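Local coordinates for SCO1/SenC family lipoprotein (Bacillus anthracis, PDB 4HDE) that belongs to the SCO1/SenC family of thioredoxin-fold lipoproteins and, as in its relatives, probably serves copper delivery to cytochrome c oxidase, at residues A[119-124]-A[136-141]; A[63-68]-A[160-165]. All coordinates share one frame; numbering follows the deposited sequence. Where two conformers were deposited one is given.

Contact 1. Residues A[119-124]-A[136-141]; sequences FQSLVD and SFYLID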
loop_
_atom_site.group_PDB
_atom_site.type_symbol
_atom_site.label_atom_id
_atom_site.label_comp_id
_atom_site.label_asym_id
_atom_site.label_seq_id
_atom_site.Cartn_x
_atom_site.Cartn_y
_atom_site.Cartn_z
ATOM N N PHE A 119 -10.274 -3.378 -3.511
ATOM C CA PHE A 119 -9.628 -4.163 -2.471
ATOM C C PHE A 119 -10.605 -4.804 -1.489
ATOM O O PHE A 119 -10.175 -5.375 -0.486
ATOM C CB PHE A 119 -8.587 -3.317 -1.741
ATOM C CG PHE A 119 -7.425 -2.924 -2.608
ATOM C CD1 PHE A 119 -6.305 -3.742 -2.700
ATOM C CD2 PHE A 119 -7.455 -1.754 -3.347
ATOM C CE1 PHE A 119 -5.243 -3.397 -3.505
ATOM C CE2 PHE A 119 -6.402 -1.402 -4.157
ATOM C CZ PHE A 119 -5.284 -2.223 -4.231
ATOM N N GLN A 120 -11.901 -4.732 -1.790
ATOM C CA GLN A 120 -12.932 -5.353 -0.964
ATOM C C GLN A 120 -12.763 -5.006 0.505
ATOM O O GLN A 120 -12.940 -5.854 1.381
ATOM C CB GLN A 120 -12.921 -6.870 -1.155
ATOM C CG GLN A 120 -12.940 -7.269 -2.612
ATOM C CD GLN A 120 -13.240 -8.733 -2.815
ATOM O OE1 GLN A 120 -13.555 -9.452 -1.868
ATOM N NE2 GLN A 120 -13.151 -9.185 -4.062
ATOM N N SER A 121 -12.445 -3.745 0.766
ATOM C CA SER A 121 -12.157 -3.282 2.114
ATOM C C SER A 121 -12.964 -2.025 2.447
ATOM O O SER A 121 -12.952 -1.055 1.684
ATOM C CB SER A 121 -10.661 -2.998 2.244
ATOM O OG SER A 121 -10.304 -2.681 3.575
ATOM N N LEU A 122 -13.646 -2.047 3.585
ATOM C CA LEU A 122 -14.452 -0.919 4.029
ATOM C C LEU A 122 -13.578 0.196 4.584
ATOM O O LEU A 122 -12.647 -0.054 5.346
ATOM C CB LEU A 122 -15.438 -1.364 5.110
ATOM C CG LEU A 122 -16.277 -0.253 5.747
ATOM C CD1 LEU A 122 -17.293 0.290 4.758
ATOM C CD2 LEU A 122 -16.975 -0.752 7.006
ATOM N N VAL A 123 -13.885 1.425 4.190
ATOM C CA VAL A 123 -13.293 2.621 4.776
ATOM C C VAL A 123 -14.429 3.464 5.332
ATOM O O VAL A 123 -15.443 3.670 4.664
ATOM C CB VAL A 123 -12.527 3.455 3.739
ATOM C CG1 VAL A 123 -12.103 4.788 4.329
ATOM C CG2 VAL A 123 -11.311 2.689 3.249
ATOM N N ASP A 124 -14.282 3.931 6.566
ATOM C CA ASP A 124 -15.282 4.811 7.156
ATOM C C ASP A 124 -14.639 5.615 8.266
ATOM O O ASP A 124 -13.912 5.058 9.085
ATOM C CB ASP A 124 -16.469 4.019 7.709
ATOM C CG ASP A 124 -17.538 4.919 8.283
ATOM O OD1 ASP A 124 -18.342 5.457 7.493
ATOM O OD2 ASP A 124 -17.562 5.104 9.519
ATOM N N SER A 136 -4.596 -5.240 5.686
ATOM C CA SER A 136 -3.836 -6.197 4.876
ATOM C C SER A 136 -2.759 -5.532 4.027
ATOM O O SER A 136 -2.810 -4.329 3.753
ATOM C CB SER A 136 -4.768 -6.969 3.939
ATOM O OG SER A 136 -5.711 -7.737 4.662
ATOM N N PHE A 137 -1.785 -6.334 3.606
ATOM C CA PHE A 137 -0.899 -5.979 2.505
ATOM C C PHE A 137 -1.377 -6.765 1.279
ATOM O O PHE A 137 -1.717 -7.939 1.394
ATOM C CB PHE A 137 0.548 -6.394 2.793
ATOM C CG PHE A 137 1.235 -5.619 3.903
ATOM C CD1 PHE A 137 0.694 -4.450 4.443
ATOM C CD2 PHE A 137 2.469 -6.061 4.372
ATOM C CE1 PHE A 137 1.362 -3.765 5.461
ATOM C CE2 PHE A 137 3.139 -5.386 5.379
ATOM C CZ PHE A 137 2.593 -4.237 5.919
ATOM N N TYR A 138 -1.376 -6.129 0.117
ATOM C CA TYR A 138 -1.807 -6.760 -1.126
ATOM C C TYR A 138 -0.678 -6.794 -2.134
ATOM O O TYR A 138 -0.025 -5.779 -2.367
ATOM C CB TYR A 138 -2.978 -5.981 -1.729
ATOM C CG TYR A 138 -4.156 -5.857 -0.803
ATOM C CD1 TYR A 138 -5.155 -6.820 -0.781
ATOM C CD2 TYR A 138 -4.270 -4.775 0.053
ATOM C CE1 TYR A 138 -6.243 -6.698 0.074
ATOM C CE2 TYR A 138 -5.345 -4.650 0.910
ATOM C CZ TYR A 138 -6.321 -5.610 0.917
ATOM O OH TYR A 138 -7.395 -5.475 1.771
ATOM N N LEU A 139 -0.465 -7.953 -2.744
ATOM C CA LEU A 139 0.546 -8.115 -3.783
ATOM C C LEU A 139 -0.128 -8.034 -5.145
ATOM O O LEU A 139 -1.036 -8.814 -5.440
ATOM C CB LEU A 139 1.274 -9.452 -3.627
ATOM C CG LEU A 139 2.364 -9.761 -4.651
ATOM C CD1 LEU A 139 3.509 -8.779 -4.519
ATOM C CD2 LEU A 139 2.854 -11.193 -4.470
ATOM N N ILE A 140 0.341 -7.100 -5.968
ATOM C CA ILE A 140 -0.224 -6.841 -7.288
ATOM C C ILE A 140 0.828 -7.173 -8.346
ATOM O O ILE A 140 1.995 -6.800 -8.209
ATOM C CB ILE A 140 -0.688 -5.368 -7.410
ATOM C CG1 ILE A 140 -1.806 -5.086 -6.403
ATOM C CG2 ILE A 140 -1.211 -5.065 -8.789
ATOM C CD1 ILE A 140 -1.398 -4.217 -5.246
ATOM N N ASP A 141 0.422 -7.888 -9.389
ATOM C CA ASP A 141 1.389 -8.330 -10.396
ATOM C C ASP A 141 1.584 -7.313 -11.527
ATOM O O ASP A 141 0.961 -6.241 -11.544
ATOM C CB ASP A 141 1.037 -9.724 -10.934
ATOM C CG ASP A 141 -0.170 -9.727 -11.871
ATOM O OD1 ASP A 141 -0.734 -8.656 -12.192
ATOM O OD2 ASP A 141 -0.536 -10.839 -12.316
HETATM O O HOH W 1 -9.443 -7.183 1.419
#
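Phe119 and Tyr138 face each other with their CA atoms 8.3 Å apart, and Ser121 and Ser136 come next at 9.2 Å, too wide for any backbone pairing. Residues 136-140 form an extended strand, whereas 119-124 is chain leaving helix 108-119: Gln120, with positive phi, is the first residue to drop out of helical geometry. The Phe119 ring turns an edge onto the face of Tyr138 in an edge-to-face pair, centroids 4.8 Å apart and planes at 60°. Its leading atom is CD1, which sits over the middle of the Tyr138 ring, 3.6 Å from Tyr138 CG. Both residues carry CG beside the backbone N and anti to the carbonyl carbon, which in Tyr138 (chi1 -57°) leaves the ring presenting a face to Phe119 CD1. Farther along the same edge, Phe119 CE1 meets the Ile140 methyl CD1 at 4.3 Å. Phe119 also makes an edge-to-face pair with Phe39 of the neighbouring strand 35-40, while Trp10 touches Tyr138. At the phenol end, one water lies in the Tyr138 ring plane, 2.7 Å from Tyr138 OH, and donates to Phe119 O, also at 2.7 Å. No direct hydrogen bond joins the segments; the contact is apolar and aromatic, with its polar link carried by water. That water gives the Phe119 carbonyl a hydrogen-bonding partner and ties the phenol to the same residue whose ring edge rests on its face.

Contact 2. Residues A[63-68]-A[160-165]; sequences KEEKLD and DIIRDM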
loop_
_atom_site.group_PDB
_atom_site.type_symbol
_atom_site.label_atom_id
_atom_site.label_comp_id
_atom_site.label_asym_id
_atom_site.label_seq_id
_atom_site.Cartn_x
_atom_site.Cartn_y
_atom_site.Cartn_z
ATOM N N LYS A 63 14.856 -5.853 -0.988
ATOM C CA LYS A 63 16.078 -5.288 -1.544
ATOM C C LYS A 63 17.240 -6.277 -1.380
ATOM O O LYS A 63 18.039 -6.491 -2.299
ATOM C CB LYS A 63 16.406 -3.973 -0.843
ATOM C CG LYS A 63 17.529 -3.209 -1.495
ATOM C CD LYS A 63 17.064 -2.641 -2.824
ATOM C CE LYS A 63 18.069 -1.654 -3.393
ATOM N NZ LYS A 63 17.462 -0.839 -4.484
ATOM N N GLU A 64 17.344 -6.885 -0.203
ATOM C CA GLU A 64 18.402 -7.861 0.044
ATOM C C GLU A 64 18.338 -9.044 -0.924
ATOM O O GLU A 64 19.368 -9.547 -1.358
ATOM C CB GLU A 64 18.364 -8.345 1.494
ATOM C CG GLU A 64 19.454 -9.361 1.847
ATOM C CD GLU A 64 20.864 -8.798 1.738
ATOM O OE1 GLU A 64 21.064 -7.606 2.053
ATOM O OE2 GLU A 64 21.781 -9.557 1.349
ATOM N N GLU A 65 17.125 -9.467 -1.259
ATOM C CA GLU A 65 16.905 -10.556 -2.208
ATOM C C GLU A 65 17.048 -10.115 -3.667
ATOM O O GLU A 65 16.878 -10.926 -4.576
ATOM C CB GLU A 65 15.514 -11.161 -2.002
ATOM C CG GLU A 65 15.308 -11.840 -0.653
ATOM C CD GLU A 65 15.746 -13.287 -0.650
ATOM O OE1 GLU A 65 16.413 -13.715 -1.619
ATOM O OE2 GLU A 65 15.420 -14.004 0.322
ATOM N N LYS A 66 17.337 -8.836 -3.888
ATOM C CA LYS A 66 17.470 -8.279 -5.241
ATOM C C LYS A 66 16.152 -8.332 -6.012
ATOM O O LYS A 66 16.135 -8.384 -7.245
ATOM C CB LYS A 66 18.621 -8.936 -6.006
ATOM C CG LYS A 66 19.971 -8.760 -5.317
ATOM C CD LYS A 66 21.110 -9.300 -6.171
ATOM C CE LYS A 66 22.435 -9.267 -5.417
ATOM N NZ LYS A 66 23.544 -9.877 -6.205
ATOM N N LEU A 67 15.053 -8.305 -5.272
ATOM C CA LEU A 67 13.739 -8.192 -5.868
ATOM C C LEU A 67 13.459 -6.732 -6.137
ATOM O O LEU A 67 13.682 -5.876 -5.283
ATOM C CB LEU A 67 12.668 -8.779 -4.950
ATOM C CG LEU A 67 12.693 -10.305 -4.866
ATOM C CD1 LEU A 67 11.959 -10.795 -3.624
ATOM C CD2 LEU A 67 12.122 -10.944 -6.127
ATOM N N ASP A 68 12.985 -6.466 -7.342
ATOM C CA ASP A 68 12.678 -5.125 -7.797
ATOM C C ASP A 68 11.173 -4.975 -7.691
ATOM O O ASP A 68 10.445 -5.479 -8.546
ATOM C CB ASP A 68 13.130 -4.991 -9.249
ATOM C CG ASP A 68 13.058 -3.577 -9.761
ATOM O OD1 ASP A 68 12.462 -2.715 -9.084
ATOM O OD2 ASP A 68 13.603 -3.330 -10.854
ATOM N N ASP A 160 6.616 -15.896 3.074
ATOM C CA ASP A 160 5.570 -16.162 2.077
ATOM C C ASP A 160 5.538 -15.072 1.011
ATOM O O ASP A 160 5.451 -15.351 -0.187
ATOM C CB ASP A 160 4.184 -16.211 2.742
ATOM C CG ASP A 160 3.878 -17.541 3.421
ATOM O OD1 ASP A 160 4.768 -18.405 3.511
ATOM O OD2 ASP A 160 2.725 -17.711 3.885
ATOM N N ILE A 161 5.564 -13.821 1.454
ATOM C CA ILE A 161 5.520 -12.696 0.526
ATOM C C ILE A 161 6.732 -12.691 -0.398
ATOM O O ILE A 161 6.584 -12.540 -1.613
ATOM C CB ILE A 161 5.406 -11.353 1.268
ATOM C CG1 ILE A 161 4.161 -11.359 2.169
ATOM C CG2 ILE A 161 5.341 -10.209 0.254
ATOM C CD1 ILE A 161 4.033 -10.147 3.072
ATOM N N ILE A 162 7.917 -12.881 0.168
ATOM C CA ILE A 162 9.140 -12.956 -0.617
ATOM C C ILE A 162 9.059 -14.085 -1.655
ATOM O O ILE A 162 9.440 -13.905 -2.816
ATOM C CB ILE A 162 10.366 -13.143 0.303
ATOM C CG1 ILE A 162 10.631 -11.869 1.110
ATOM C CG2 ILE A 162 11.594 -13.533 -0.502
ATOM C CD1 ILE A 162 11.062 -10.687 0.264
ATOM N N ARG A 163 8.581 -15.254 -1.227
ATOM C CA ARG A 163 8.408 -16.404 -2.118
ATOM C C ARG A 163 7.509 -16.036 -3.299
ATOM O O ARG A 163 7.814 -16.340 -4.458
ATOM C CB ARG A 163 7.806 -17.583 -1.331
ATOM C CG ARG A 163 7.356 -18.788 -2.162
ATOM C CD ARG A 163 6.307 -19.622 -1.408
ATOM N NE ARG A 163 5.094 -18.848 -1.164
ATOM C CZ ARG A 163 4.203 -19.115 -0.213
ATOM N NH1 ARG A 163 3.138 -18.335 -0.068
ATOM N NH2 ARG A 163 4.382 -20.151 0.601
ATOM N N ASP A 164 6.389 -15.403 -2.994
ATOM C CA ASP A 164 5.442 -15.016 -4.035
ATOM C C ASP A 164 6.023 -13.964 -4.993
ATOM O O ASP A 164 5.791 -14.023 -6.210
ATOM C CB ASP A 164 4.129 -14.534 -3.406
ATOM C CG ASP A 164 3.381 -15.645 -2.672
ATOM O OD1 ASP A 164 3.628 -16.835 -2.941
ATOM O OD2 ASP A 164 2.515 -15.325 -1.822
HETATM N N MSE A 165 6.773 -13.007 -4.454
HETATM C CA MSE A 165 7.483 -12.049 -5.295
HETATM C C MSE A 165 8.457 -12.743 -6.227
HETATM O O MSE A 165 8.567 -12.378 -7.401
HETATM C CB MSE A 165 8.240 -11.040 -4.437
HETATM C CG MSE A 165 7.384 -10.020 -3.746
HETATM SE SE MSE A 165 8.424 -9.070 -2.421
HETATM C CE MSE A 165 7.170 -7.643 -2.081
#
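A Schellman motif ends helix 48-64, and the turn it makes packs against helix 158-169, joining two helices of the thioredoxin-like fold. Lys66 has positive phi, and its N bonds back to Lys63 O at 2.9 Å. The chain thereby turns out of the helix and brings Leu67 to bear on residues 160-165. Leu67 CD1 does most of the touching: it sits 3.8 Å from CB of Met165, a selenomethionine, and 4.0 Å from the terminal methyl CD1 of Ile162. The other branch, Leu67 CD2, lies over the backbone of Met165, 4.0 Å from its O. Glu65 adds a looser contact from the last turn. Bent at chi2 (-87°), it lays its chain across Ile162, bringing OE2 to 3.9 Å from CG2, the branch anti to the Ile162 backbone N. The other carboxylate oxygen, OE1, forms a salt bridge with Lys166, the next residue along helix 158-169. On the helix itself, Arg163 takes Asp164 OD1 side-on with NE and NH1, both arriving from one face of the carboxylate, while Asp164 OD2 is hydrogen-bonded to Tyr150 OH. Between the segments proper there is no hydrogen bond, and the direct contacts are van der Waals packing, mostly between aliphatic groups. Glu65 combines both modes, its chain resting on Ile162 while its charge is paired with Lys166, so an ionic tie at the exposed margin accompanies the apolar contact.

In the fold
Contacts 1 and 2 lie about 20 Å apart between centres, and contact 1 is nested in sequence inside the loop closed by contact 2. Strand 136-140 connects them through its two faces. Tyr138 and Ile140 serve contact 1, while Leu139 turns to helix 158-169, where its CD2 is 3.7 Å from Asp164 CB and its CD1 is 4.1 Å from Met165 CG. Within the mixed sheet this strand runs antiparallel to both 35-40 and 146-151. Contact 1 is buried, about 8 Å from the chain centre; contact 2, about 16 Å out, is only partly buried. Contact 1 sets the chain leaving helix 108-119 against strand 136-140, and contact 2 the chain leaving helix 48-64 against helix 158-169.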